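Local coordinates for protein tryptophan synthase alpha-subunit (Pyrococcus furiosus, PDB 1GEQ) that cleaves indoleglycerol phosphate to indole and glyceraldehyde 3-phosphate, as the alpha subunit of the enzyme that completes tryptophan biosynthesis, at residues D110-V115 with E132-V137; F198-R203 with E243-I248. One frame throughout, in Å; residues are numbered along the deposited sequence.

Interaction 1 of 2, residues D110-V115 with E132-V137; sequences DGILVV and EGIKTV
The backbone of I112 hydrogen-bonds to K135 and V137, joining strands 111-114 and 135-140, the fourth and fifth of the eight parallel strands in a TIM barrel. Helix 122-132 forms the crossover of this beta-alpha-beta unit. I112 N reaches K135 O (2.9 Å) and V137 N reaches I112 O (2.9 Å), while K135 N closes on D110 O, nearly straight (N-H...O 164°). G111 suits the tight start of the pairing: its CA lies 3.1 Å from K135 O in a CA-H...O contact, and a CB there would probably press on that oxygen.

Apolar packing differs on the two faces. Toward the helices, I112 sets CG1 anti to its backbone N (chi1 -175°), leaving CG2 to meet I134 CG2 at 3.6 Å; F100, L101 and F125 pack against I112. The other face lines the barrel interior, where E36 lies close to L113. L113 and V137 meet CB to CB at 3.9 Å, L113 CD1 reaches V137 O (3.1 Å), and both side chains touch Y161. Beta-branched I112 and V137 suit buried strand positions; leucine adds reach. An alanine in place of L113 would probably leave V137 O without the CD1 methyl against it and open a gap beside Y161.

Where V114 N and V137 O make no direct bond, a water links the strands, accepting from V114 N (3.0 Å) and donating to V137 O (2.7 Å).

Interaction 2 of 2, residues F198-R203 with E243-I248; sequences FGVSKR and EELLGI
R203 holds CG anti to its backbone N (chi1 177°) and then bends at chi2 (57°), which swings CD to within 3.1 Å of L245 O and starts the chain over the last turn of helix 235-246. L245 contributes from the helix: it sets CG anti to its carbonyl carbon, and its CD2 methyl rests 3.5 Å from K202 C.

The polar link is a single bond. R203 NH1 donates to L245 O at 2.8 Å (N-H...O 154°), and the oxygen lies near the guanidinium plane. Over one face of the same group sit L246 O and G247 CA, both offset toward the rim. Arginine suits this place because its long chain can pass the backbone of the turn and still deliver a planar donor, and its positive charge would probably be favoured beside the carbonyls at a helix C-terminus.

G247, just past the helix, completes a Schellman motif, where G247 N bonds back to E244 O (3.0 Å) and I248 N to E243 O (3.2 Å). Glycine fits twice over: the positive phi favours it, and a CB would probably collide with R203 NE.

The apolar part centres on L245 CD2, which lies against the backbone of S201 and K202 and meets V200 CG1 at 4.2 Å. Leucine suits a buried position that also touches V219, while branched V200 fills in against V217 of the barrel and V206 and L209 of the following helix.

K202 takes the N-cap position of helix 203-211, with R203 as the first helical residue. The contact thus joins the end of the C-terminal helix to the loop leading from the seventh strand into the next helix, a packing of two outer helices' ends in a TIM barrel, with the Schellman motif closing helix 235-246.

Interactions 1 and 2 lie on opposite sides of the chain's centre, with their own centres 26 Å apart and their nearest atoms about 12 Å apart, so they do not touch. They follow one another along the chain. Interaction 1 belongs to the barrel wall, its centre 11 Å from that of the chain; interaction 2, at 17 Å, belongs to the outer layer. Their relation to the active site differs accordingly. The L113 side chain comes within about 5 Å of that of E36, and about 9 Å of that of D47, both proton acceptors, whereas the V200 side chain is about 12 Å from that of E36.

Interaction 1 of 2, residues D110-V115 with E132-V137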
loop_
_atom_site.group_PDB
_atom_site.type_symbol
_atom_site.label_atom_id
_atom_site.label_comp_id
_atom_site.label_asym_id
_atom_site.label_seq_id
_atom_site.Cartn_x
_atom_site.Cartn_y
_atom_site.Cartn_z
ATOM N N ASP A 110 9.735 -2.799 5.638
ATOM C CA ASP A 110 10.005 -1.549 6.345
ATOM C C ASP A 110 8.821 -1.018 7.147
ATOM O O ASP A 110 8.981 -0.551 8.278
ATOM C CB ASP A 110 10.462 -0.493 5.348
ATOM C CG ASP A 110 11.652 -0.949 4.538
ATOM O OD1 ASP A 110 11.481 -1.242 3.337
ATOM O OD2 ASP A 110 12.755 -1.027 5.113
ATOM N N GLY A 111 7.632 -1.095 6.560
ATOM C CA GLY A 111 6.458 -0.602 7.250
ATOM C C GLY A 111 5.273 -1.524 7.097
ATOM O O GLY A 111 5.277 -2.420 6.251
ATOM N N ILE A 112 4.255 -1.308 7.926
ATOM C CA ILE A 112 3.062 -2.135 7.860
ATOM C C ILE A 112 1.780 -1.322 7.998
ATOM O O ILE A 112 1.702 -0.352 8.759
ATOM C CB ILE A 112 3.070 -3.232 8.939
ATOM C CG1 ILE A 112 1.860 -4.152 8.745
ATOM C CG2 ILE A 112 3.044 -2.602 10.325
ATOM C CD1 ILE A 112 2.045 -5.539 9.321
ATOM N N LEU A 113 0.778 -1.740 7.236
ATOM C CA LEU A 113 -0.522 -1.100 7.238
ATOM C C LEU A 113 -1.575 -2.172 7.487
ATOM O O LEU A 113 -1.729 -3.099 6.688
ATOM C CB LEU A 113 -0.780 -0.418 5.892
ATOM C CG LEU A 113 -2.205 0.082 5.608
ATOM C CD1 LEU A 113 -2.714 0.979 6.730
ATOM C CD2 LEU A 113 -2.203 0.843 4.294
ATOM N N VAL A 114 -2.270 -2.055 8.612
ATOM C CA VAL A 114 -3.321 -3.000 8.953
ATOM C C VAL A 114 -4.631 -2.274 8.673
ATOM O O VAL A 114 -5.041 -1.386 9.419
ATOM C CB VAL A 114 -3.244 -3.419 10.434
ATOM C CG1 VAL A 114 -4.272 -4.517 10.723
ATOM C CG2 VAL A 114 -1.848 -3.923 10.748
ATOM N N VAL A 115 -5.261 -2.660 7.572
ATOM C CA VAL A 115 -6.505 -2.078 7.095
ATOM C C VAL A 115 -7.635 -1.967 8.107
ATOM O O VAL A 115 -8.229 -0.902 8.271
ATOM C CB VAL A 115 -7.030 -2.874 5.882
ATOM C CG1 VAL A 115 -8.223 -2.168 5.275
ATOM C CG2 VAL A 115 -5.926 -3.038 4.857
ATOM N N GLU A 132 9.746 -4.007 17.429
ATOM C CA GLU A 132 10.251 -4.899 16.396
ATOM C C GLU A 132 10.936 -4.139 15.267
ATOM O O GLU A 132 11.442 -4.736 14.319
ATOM C CB GLU A 132 9.118 -5.766 15.839
ATOM C CG GLU A 132 8.512 -6.719 16.859
ATOM C CD GLU A 132 9.556 -7.567 17.578
ATOM O OE1 GLU A 132 10.504 -8.045 16.917
ATOM O OE2 GLU A 132 9.423 -7.758 18.805
ATOM N N GLY A 133 10.952 -2.815 15.374
ATOM C CA GLY A 133 11.600 -1.999 14.362
ATOM C C GLY A 133 10.825 -1.854 13.067
ATOM O O GLY A 133 11.417 -1.706 12.003
ATOM N N ILE A 134 9.498 -1.901 13.151
ATOM C CA ILE A 134 8.660 -1.758 11.967
ATOM C C ILE A 134 7.904 -0.438 12.013
ATOM O O ILE A 134 7.312 -0.090 13.033
ATOM C CB ILE A 134 7.643 -2.921 11.854
ATOM C CG1 ILE A 134 8.382 -4.216 11.509
ATOM C CG2 ILE A 134 6.595 -2.608 10.774
ATOM C CD1 ILE A 134 9.031 -4.194 10.130
ATOM N N LYS A 135 7.937 0.301 10.910
ATOM C CA LYS A 135 7.245 1.581 10.837
ATOM C C LYS A 135 5.749 1.383 10.608
ATOM O O LYS A 135 5.326 0.465 9.894
ATOM C CB LYS A 135 7.842 2.443 9.722
ATOM C CG LYS A 135 9.169 3.102 10.105
ATOM C CD LYS A 135 9.758 3.898 8.946
ATOM C CE LYS A 135 11.024 4.640 9.375
ATOM N NZ LYS A 135 11.637 5.378 8.232
ATOM N N THR A 136 4.946 2.250 11.214
ATOM C CA THR A 136 3.504 2.136 11.092
ATOM C C THR A 136 2.900 3.059 10.047
ATOM O O THR A 136 3.320 4.205 9.888
ATOM C CB THR A 136 2.805 2.430 12.438
ATOM O OG1 THR A 136 3.179 3.739 12.885
ATOM C CG2 THR A 136 3.204 1.395 13.495
ATOM N N VAL A 137 1.914 2.532 9.333
ATOM C CA VAL A 137 1.183 3.290 8.329
ATOM C C VAL A 137 -0.285 3.136 8.719
ATOM O O VAL A 137 -0.760 2.019 8.924
ATOM C CB VAL A 137 1.384 2.710 6.915
ATOM C CG1 VAL A 137 0.580 3.514 5.892
ATOM C CG2 VAL A 137 2.842 2.716 6.560
HETATM O O HOH W 1 11.866 0.031 9.341
HETATM O O HOH W 2 -1.877 0.225 10.532
#

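Interaction 2 of 2, residues F198-R203 with E243-I248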
loop_
_atom_site.group_PDB
_atom_site.type_symbol
_atom_site.label_atom_id
_atom_site.label_comp_id
_atom_site.label_asym_id
_atom_site.label_seq_id
_atom_site.Cartn_x
_atom_site.Cartn_y
_atom_site.Cartn_z
ATOM N N PHE A 198 -6.358 7.443 -4.323
ATOM C CA PHE A 198 -7.673 7.905 -4.727
ATOM C C PHE A 198 -8.175 7.313 -6.042
ATOM O O PHE A 198 -9.124 7.833 -6.624
ATOM C CB PHE A 198 -7.655 9.433 -4.842
ATOM C CG PHE A 198 -7.423 10.162 -3.529
ATOM C CD1 PHE A 198 -7.043 11.501 -3.535
ATOM C CD2 PHE A 198 -7.646 9.538 -2.303
ATOM C CE1 PHE A 198 -6.902 12.211 -2.342
ATOM C CE2 PHE A 198 -7.508 10.234 -1.110
ATOM C CZ PHE A 198 -7.134 11.577 -1.127
ATOM N N GLY A 199 -7.525 6.254 -6.520
ATOM C CA GLY A 199 -7.952 5.624 -7.761
ATOM C C GLY A 199 -7.448 6.345 -8.998
ATOM O O GLY A 199 -8.189 6.556 -9.957
ATOM N N VAL A 200 -6.177 6.728 -8.962
ATOM C CA VAL A 200 -5.540 7.421 -10.069
ATOM C C VAL A 200 -5.531 6.538 -11.320
ATOM O O VAL A 200 -5.303 5.336 -11.224
ATOM C CB VAL A 200 -4.093 7.796 -9.677
ATOM C CG1 VAL A 200 -3.275 8.143 -10.905
ATOM C CG2 VAL A 200 -4.125 8.958 -8.695
ATOM N N SER A 201 -5.778 7.131 -12.482
ATOM C CA SER A 201 -5.788 6.368 -13.736
ATOM C C SER A 201 -5.181 7.156 -14.896
ATOM O O SER A 201 -4.926 6.601 -15.963
ATOM C CB SER A 201 -7.222 5.946 -14.099
ATOM O OG SER A 201 -8.032 7.070 -14.388
ATOM N N LYS A 202 -4.937 8.448 -14.688
ATOM C CA LYS A 202 -4.363 9.281 -15.743
ATOM C C LYS A 202 -3.353 10.323 -15.252
ATOM O O LYS A 202 -3.359 10.729 -14.087
ATOM C CB LYS A 202 -5.484 9.954 -16.537
ATOM C CG LYS A 202 -6.503 10.674 -15.686
ATOM C CD LYS A 202 -7.887 10.582 -16.308
ATOM C CE LYS A 202 -7.906 11.149 -17.713
ATOM N NZ LYS A 202 -9.165 10.779 -18.414
ATOM N N ARG A 203 -2.473 10.736 -16.163
ATOM C CA ARG A 203 -1.417 11.703 -15.866
ATOM C C ARG A 203 -1.888 12.945 -15.111
ATOM O O ARG A 203 -1.247 13.366 -14.150
ATOM C CB ARG A 203 -0.715 12.116 -17.170
ATOM C CG ARG A 203 0.371 13.171 -16.998
ATOM C CD ARG A 203 1.463 12.757 -16.019
ATOM N NE ARG A 203 2.429 13.840 -15.829
ATOM C CZ ARG A 203 3.320 13.898 -14.845
ATOM N NH1 ARG A 203 3.387 12.929 -13.945
ATOM N NH2 ARG A 203 4.134 14.945 -14.754
ATOM N N GLU A 243 4.858 4.663 -16.826
ATOM C CA GLU A 243 5.532 5.669 -17.628
ATOM C C GLU A 243 4.558 6.769 -18.017
ATOM O O GLU A 243 4.879 7.955 -17.921
ATOM C CB GLU A 243 6.146 5.029 -18.873
ATOM C CG GLU A 243 7.620 4.733 -18.719
ATOM C CD GLU A 243 8.175 3.881 -19.846
ATOM O OE1 GLU A 243 7.784 4.096 -21.012
ATOM O OE2 GLU A 243 9.013 3.003 -19.556
ATOM N N GLU A 244 3.365 6.376 -18.449
ATOM C CA GLU A 244 2.346 7.343 -18.828
ATOM C C GLU A 244 1.987 8.240 -17.639
ATOM O O GLU A 244 1.838 9.455 -17.781
ATOM C CB GLU A 244 1.090 6.615 -19.311
ATOM C CG GLU A 244 -0.135 7.512 -19.449
ATOM C CD GLU A 244 -1.432 6.713 -19.510
ATOM O OE1 GLU A 244 -2.518 7.313 -19.348
ATOM O OE2 GLU A 244 -1.359 5.481 -19.722
ATOM N N LEU A 245 1.843 7.635 -16.468
ATOM C CA LEU A 245 1.492 8.393 -15.277
ATOM C C LEU A 245 2.617 9.324 -14.845
ATOM O O LEU A 245 2.370 10.354 -14.220
ATOM C CB LEU A 245 1.128 7.439 -14.141
ATOM C CG LEU A 245 -0.130 6.610 -14.419
ATOM C CD1 LEU A 245 -0.376 5.646 -13.266
ATOM C CD2 LEU A 245 -1.320 7.541 -14.614
ATOM N N LEU A 246 3.852 8.960 -15.179
ATOM C CA LEU A 246 5.004 9.781 -14.845
ATOM C C LEU A 246 5.213 10.840 -15.925
ATOM O O LEU A 246 6.039 11.742 -15.771
ATOM C CB LEU A 246 6.262 8.915 -14.709
ATOM C CG LEU A 246 6.357 8.043 -13.450
ATOM C CD1 LEU A 246 7.683 7.297 -13.425
ATOM C CD2 LEU A 246 6.225 8.917 -12.217
ATOM N N GLY A 247 4.457 10.716 -17.013
ATOM C CA GLY A 247 4.550 11.653 -18.114
ATOM C C GLY A 247 5.899 11.643 -18.814
ATOM O O GLY A 247 6.270 12.632 -19.445
ATOM N N ILE A 248 6.641 10.542 -18.723
ATOM C CA ILE A 248 7.954 10.484 -19.358
ATOM C C ILE A 248 7.988 11.093 -20.753
ATOM O O ILE A 248 8.852 11.976 -20.951
ATOM C CB ILE A 248 8.490 9.024 -19.426
ATOM C CG1 ILE A 248 7.417 8.095 -19.995
ATOM C CG2 ILE A 248 8.943 8.576 -18.044
ATOM C CD1 ILE A 248 6.936 8.445 -21.387
#